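Local structure of uncharacterized protein (Leptotrichia buccalis, 3T8K) at residues I68-L82 with F100-P113. The protein is of unknown function but folds as a stack of ankyrin-like helical hairpins, an architecture that commonly serves protein recognition. Sequence-based numbering, arbitrary orientation.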
# COMPACT_ATOMS: atom_id res chain seq x y z
N ILE A 68 -16.46 -13.32 2.63
CA ILE A 68 -15.70 -13.18 1.39
C ILE A 68 -16.27 -12.08 0.51
O ILE A 68 -15.58 -11.52 -0.35
CB ILE A 68 -15.70 -14.51 0.60
CG1 ILE A 68 -14.91 -15.58 1.35
CG2 ILE A 68 -15.13 -14.32 -0.80
CD1 ILE A 68 -13.44 -15.26 1.48
N LYS A 69 -17.55 -11.77 0.72
CA LYS A 69 -18.28 -10.86 -0.14
C LYS A 69 -18.42 -9.47 0.48
O LYS A 69 -19.23 -8.66 0.03
CB LYS A 69 -19.67 -11.43 -0.43
CG LYS A 69 -19.64 -12.78 -1.13
CD LYS A 69 -21.06 -13.25 -1.43
CE LYS A 69 -21.06 -14.61 -2.09
NZ LYS A 69 -22.44 -15.08 -2.39
N SER A 70 -17.61 -9.19 1.49
CA SER A 70 -17.71 -7.93 2.22
C SER A 70 -17.12 -6.76 1.43
O SER A 70 -16.25 -6.95 0.57
CB SER A 70 -17.00 -8.05 3.56
OG SER A 70 -15.66 -8.50 3.38
N ARG A 71 -17.60 -5.56 1.74
CA ARG A 71 -17.10 -4.36 1.08
C ARG A 71 -16.86 -3.25 2.08
O ARG A 71 -17.53 -3.17 3.10
CB ARG A 71 -18.08 -3.90 0.01
CG ARG A 71 -18.28 -4.93 -1.09
CD ARG A 71 -19.06 -4.34 -2.23
NE ARG A 71 -19.36 -5.35 -3.24
CZ ARG A 71 -19.52 -5.07 -4.53
NH1 ARG A 71 -19.39 -3.82 -4.96
NH2 ARG A 71 -19.80 -6.04 -5.39
N THR A 72 -15.89 -2.40 1.77
CA THR A 72 -15.63 -1.24 2.59
C THR A 72 -16.78 -0.26 2.42
O THR A 72 -17.68 -0.49 1.63
CB THR A 72 -14.29 -0.57 2.20
OG1 THR A 72 -14.41 0.07 0.93
CG2 THR A 72 -13.18 -1.62 2.15
N LYS A 73 -16.76 0.84 3.17
CA LYS A 73 -17.83 1.83 3.07
C LYS A 73 -17.83 2.50 1.70
O LYS A 73 -18.84 3.06 1.27
CB LYS A 73 -17.74 2.88 4.18
CG LYS A 73 -16.52 3.80 4.09
CD LYS A 73 -16.55 4.87 5.17
CE LYS A 73 -15.53 5.97 4.89
NZ LYS A 73 -15.36 6.90 6.05
N GLU A 74 -16.70 2.42 1.00
CA GLU A 74 -16.59 2.97 -0.35
C GLU A 74 -16.85 1.92 -1.42
O GLU A 74 -16.72 2.20 -2.61
CB GLU A 74 -15.21 3.60 -0.59
CG GLU A 74 -14.79 4.60 0.46
CD GLU A 74 -13.62 4.10 1.28
OE1 GLU A 74 -13.85 3.27 2.19
OE2 GLU A 74 -12.48 4.52 0.99
N GLY A 75 -17.22 0.72 -0.99
CA GLY A 75 -17.61 -0.32 -1.93
C GLY A 75 -16.50 -1.24 -2.39
O GLY A 75 -16.69 -2.02 -3.32
N THR A 76 -15.34 -1.15 -1.76
CA THR A 76 -14.18 -1.91 -2.22
C THR A 76 -14.22 -3.37 -1.78
O THR A 76 -14.39 -3.66 -0.59
CB THR A 76 -12.89 -1.27 -1.69
OG1 THR A 76 -12.92 0.14 -1.95
CG2 THR A 76 -11.68 -1.89 -2.36
N THR A 77 -14.05 -4.28 -2.74
CA THR A 77 -14.00 -5.71 -2.44
C THR A 77 -12.63 -6.15 -1.94
O THR A 77 -11.67 -5.38 -1.97
CB THR A 77 -14.30 -6.55 -3.69
OG1 THR A 77 -13.26 -6.33 -4.65
CG2 THR A 77 -15.64 -6.16 -4.29
N LEU A 78 -12.54 -7.40 -1.50
CA LEU A 78 -11.29 -7.96 -1.02
C LEU A 78 -10.23 -7.98 -2.11
O LEU A 78 -9.04 -8.03 -1.82
CB LEU A 78 -11.50 -9.38 -0.48
CG LEU A 78 -12.40 -9.44 0.76
CD1 LEU A 78 -12.45 -10.85 1.26
CD2 LEU A 78 -11.89 -8.50 1.83
N PHE A 79 -10.65 -7.93 -3.36
CA PHE A 79 -9.68 -8.01 -4.45
C PHE A 79 -8.66 -6.87 -4.43
O PHE A 79 -7.53 -7.04 -4.89
CB PHE A 79 -10.38 -8.08 -5.81
CG PHE A 79 -11.07 -9.38 -6.07
CD1 PHE A 79 -10.33 -10.54 -6.28
CD2 PHE A 79 -12.45 -9.45 -6.10
CE1 PHE A 79 -10.96 -11.75 -6.53
CE2 PHE A 79 -13.10 -10.65 -6.35
CZ PHE A 79 -12.35 -11.81 -6.56
N PHE A 80 -9.05 -5.70 -3.92
CA PHE A 80 -8.16 -4.55 -4.00
C PHE A 80 -6.90 -4.72 -3.15
O PHE A 80 -5.80 -4.63 -3.67
CB PHE A 80 -8.87 -3.24 -3.65
CG PHE A 80 -8.06 -2.00 -3.97
CD1 PHE A 80 -7.83 -1.61 -5.28
CD2 PHE A 80 -7.53 -1.22 -2.94
CE1 PHE A 80 -7.08 -0.48 -5.57
CE2 PHE A 80 -6.79 -0.08 -3.22
CZ PHE A 80 -6.56 0.29 -4.54
N PRO A 81 -7.06 -4.98 -1.84
CA PRO A 81 -5.84 -5.17 -1.06
C PRO A 81 -5.09 -6.41 -1.50
O PRO A 81 -3.86 -6.44 -1.39
CB PRO A 81 -6.35 -5.31 0.39
CG PRO A 81 -7.81 -5.62 0.27
CD PRO A 81 -8.26 -4.92 -0.98
N LEU A 82 -5.80 -7.43 -1.99
CA LEU A 82 -5.16 -8.62 -2.53
C LEU A 82 -4.17 -8.25 -3.63
O LEU A 82 -3.00 -8.64 -3.59
CB LEU A 82 -6.20 -9.57 -3.12
CG LEU A 82 -5.63 -10.78 -3.87
CD1 LEU A 82 -4.87 -11.69 -2.92
CD2 LEU A 82 -6.75 -11.55 -4.53
N PHE A 100 -11.49 -16.63 -3.86
CA PHE A 100 -12.44 -15.54 -3.74
C PHE A 100 -13.50 -15.63 -4.83
O PHE A 100 -14.69 -15.40 -4.58
CB PHE A 100 -11.76 -14.17 -3.80
CG PHE A 100 -10.92 -13.85 -2.61
CD1 PHE A 100 -10.96 -14.63 -1.47
CD2 PHE A 100 -10.08 -12.75 -2.62
CE1 PHE A 100 -10.18 -14.32 -0.36
CE2 PHE A 100 -9.30 -12.43 -1.51
CZ PHE A 100 -9.34 -13.22 -0.39
N LEU A 101 -13.08 -15.94 -6.06
CA LEU A 101 -14.02 -16.06 -7.17
C LEU A 101 -14.97 -17.23 -6.95
O LEU A 101 -16.17 -17.11 -7.20
CB LEU A 101 -13.27 -16.22 -8.50
CG LEU A 101 -12.52 -14.98 -8.98
CD1 LEU A 101 -11.73 -15.26 -10.26
CD2 LEU A 101 -13.48 -13.82 -9.21
N GLU A 102 -14.44 -18.36 -6.50
CA GLU A 102 -15.25 -19.55 -6.28
C GLU A 102 -16.29 -19.30 -5.19
O GLU A 102 -17.38 -19.86 -5.22
CB GLU A 102 -14.37 -20.75 -5.92
CG GLU A 102 -13.51 -21.23 -7.07
CD GLU A 102 -12.48 -22.27 -6.66
OE1 GLU A 102 -12.20 -22.39 -5.45
OE2 GLU A 102 -11.96 -22.97 -7.56
N LYS A 103 -15.94 -18.45 -4.23
CA LYS A 103 -16.82 -18.18 -3.11
C LYS A 103 -17.66 -16.92 -3.30
O LYS A 103 -18.27 -16.43 -2.36
CB LYS A 103 -16.03 -18.14 -1.79
CG LYS A 103 -15.48 -19.51 -1.41
CD LYS A 103 -14.98 -19.55 0.03
CE LYS A 103 -14.56 -20.96 0.42
NZ LYS A 103 -15.72 -21.91 0.50
N GLY A 104 -17.68 -16.41 -4.53
CA GLY A 104 -18.64 -15.39 -4.92
C GLY A 104 -18.24 -13.93 -4.80
O GLY A 104 -19.08 -13.05 -4.97
N ALA A 105 -16.97 -13.65 -4.52
CA ALA A 105 -16.54 -12.26 -4.47
C ALA A 105 -16.63 -11.68 -5.89
O ALA A 105 -16.52 -12.41 -6.88
CB ALA A 105 -15.13 -12.14 -3.92
N ASP A 106 -16.84 -10.37 -5.97
CA ASP A 106 -17.08 -9.69 -7.25
C ASP A 106 -15.86 -8.93 -7.75
O ASP A 106 -15.48 -7.89 -7.20
CB ASP A 106 -18.27 -8.74 -7.10
CG ASP A 106 -18.53 -7.92 -8.35
OD1 ASP A 106 -18.16 -8.38 -9.46
OD2 ASP A 106 -19.11 -6.83 -8.22
N ILE A 107 -15.24 -9.44 -8.82
CA ILE A 107 -14.03 -8.83 -9.34
C ILE A 107 -14.34 -7.75 -10.39
O ILE A 107 -13.44 -7.03 -10.82
CB ILE A 107 -13.07 -9.90 -9.94
CG1 ILE A 107 -11.64 -9.36 -10.04
CG2 ILE A 107 -13.59 -10.41 -11.29
CD1 ILE A 107 -10.63 -10.41 -10.44
N THR A 108 -15.61 -7.63 -10.78
CA THR A 108 -15.99 -6.67 -11.83
C THR A 108 -16.19 -5.25 -11.30
O THR A 108 -16.11 -4.28 -12.05
CB THR A 108 -17.27 -7.10 -12.58
OG1 THR A 108 -18.40 -6.99 -11.71
CG2 THR A 108 -17.16 -8.52 -13.08
N ALA A 109 -16.47 -5.14 -10.01
CA ALA A 109 -16.66 -3.82 -9.40
C ALA A 109 -15.38 -3.00 -9.43
O ALA A 109 -14.29 -3.52 -9.19
CB ALA A 109 -17.16 -3.98 -7.96
N LEU A 110 -15.52 -1.71 -9.72
CA LEU A 110 -14.39 -0.80 -9.73
C LEU A 110 -13.93 -0.47 -8.34
O LEU A 110 -14.63 -0.73 -7.36
CB LEU A 110 -14.77 0.50 -10.44
CG LEU A 110 -15.15 0.30 -11.90
CD1 LEU A 110 -15.31 1.64 -12.61
CD2 LEU A 110 -14.10 -0.55 -12.58
N TYR A 111 -12.72 0.06 -8.23
CA TYR A 111 -12.28 0.67 -6.99
C TYR A 111 -12.75 2.10 -7.16
O TYR A 111 -12.19 2.85 -7.96
CB TYR A 111 -10.75 0.60 -6.84
CG TYR A 111 -10.21 1.40 -5.67
CD1 TYR A 111 -10.51 1.03 -4.36
CD2 TYR A 111 -9.40 2.51 -5.87
CE1 TYR A 111 -10.02 1.74 -3.29
CE2 TYR A 111 -8.92 3.25 -4.79
CZ TYR A 111 -9.23 2.86 -3.51
OH TYR A 111 -8.75 3.56 -2.42
N LYS A 112 -13.80 2.48 -6.45
CA LYS A 112 -14.48 3.75 -6.71
C LYS A 112 -13.64 5.03 -6.58
O LYS A 112 -13.69 5.89 -7.46
CB LYS A 112 -15.78 3.86 -5.90
CG LYS A 112 -16.88 2.97 -6.44
CD LYS A 112 -18.03 2.82 -5.46
CE LYS A 112 -18.93 1.64 -5.85
NZ LYS A 112 -19.79 1.18 -4.73
N PRO A 113 -12.86 5.17 -5.50
CA PRO A 113 -12.15 6.44 -5.30
C PRO A 113 -11.34 6.90 -6.51
O PRO A 113 -11.20 8.11 -6.72
CB PRO A 113 -11.24 6.13 -4.10
CG PRO A 113 -12.02 5.13 -3.32
CD PRO A 113 -12.66 4.25 -4.36
O HOH W 1 -14.60 1.16 -4.10
O HOH W 2 -16.99 -0.88 -5.92
O HOH W 3 -13.91 -5.58 -7.37
O HOH W 4 -13.72 -3.14 -5.46
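F79 packs into the turn that follows helix 90-102, where I107 CG1 sits 3.9 Å from its ring centroid, almost on the ring normal: a CH-pi contact made by the extended CG1 arm of the isoleucine. A105 is small enough for its CB to lie 3.5 Å from F79 CE2, obliquely to the ring. F100 turns its own edge toward the F79 face, T-shaped at 75°, while I68 CD1 and L82 CD2 pack against F100. At the dense part's other end, F80 and Y111 stack nearly parallel, centroids 3.8 Å apart. Each reaches the stack with CG anti to the backbone N (chi1 -169° and 171°), and P113 CD closes the opposite face of Y111, which packs on N88 of the second subunit.

Between these aromatic groups, ordered waters bridge the segments: one accepts from the T77 hydroxyl and donates to D106 O and A109 O; another accepts from K112 N and donates to E74 O. The solvent side is looser: the exposed R71 brings NH2 to D106 OD2 at 3.0 Å in a salt bridge whose hydrogen bond is weak, and K69 sets CE 3.3 Å from K103 O and passes over the backbone of G104. D106 OD1 accepts from T108 N, closing an Asx turn, and from T108 OG1, which steadies the carboxylate. G104, C-prime residue of the Schellman motif ending helix 90-102 (A105 N to F100 O, G104 N to L101 O), takes its positive phi easily, having no CB to collide with the preceding carbonyl. Successive inter-helix loops laid side by side are characteristic of the ankyrin-repeat fold.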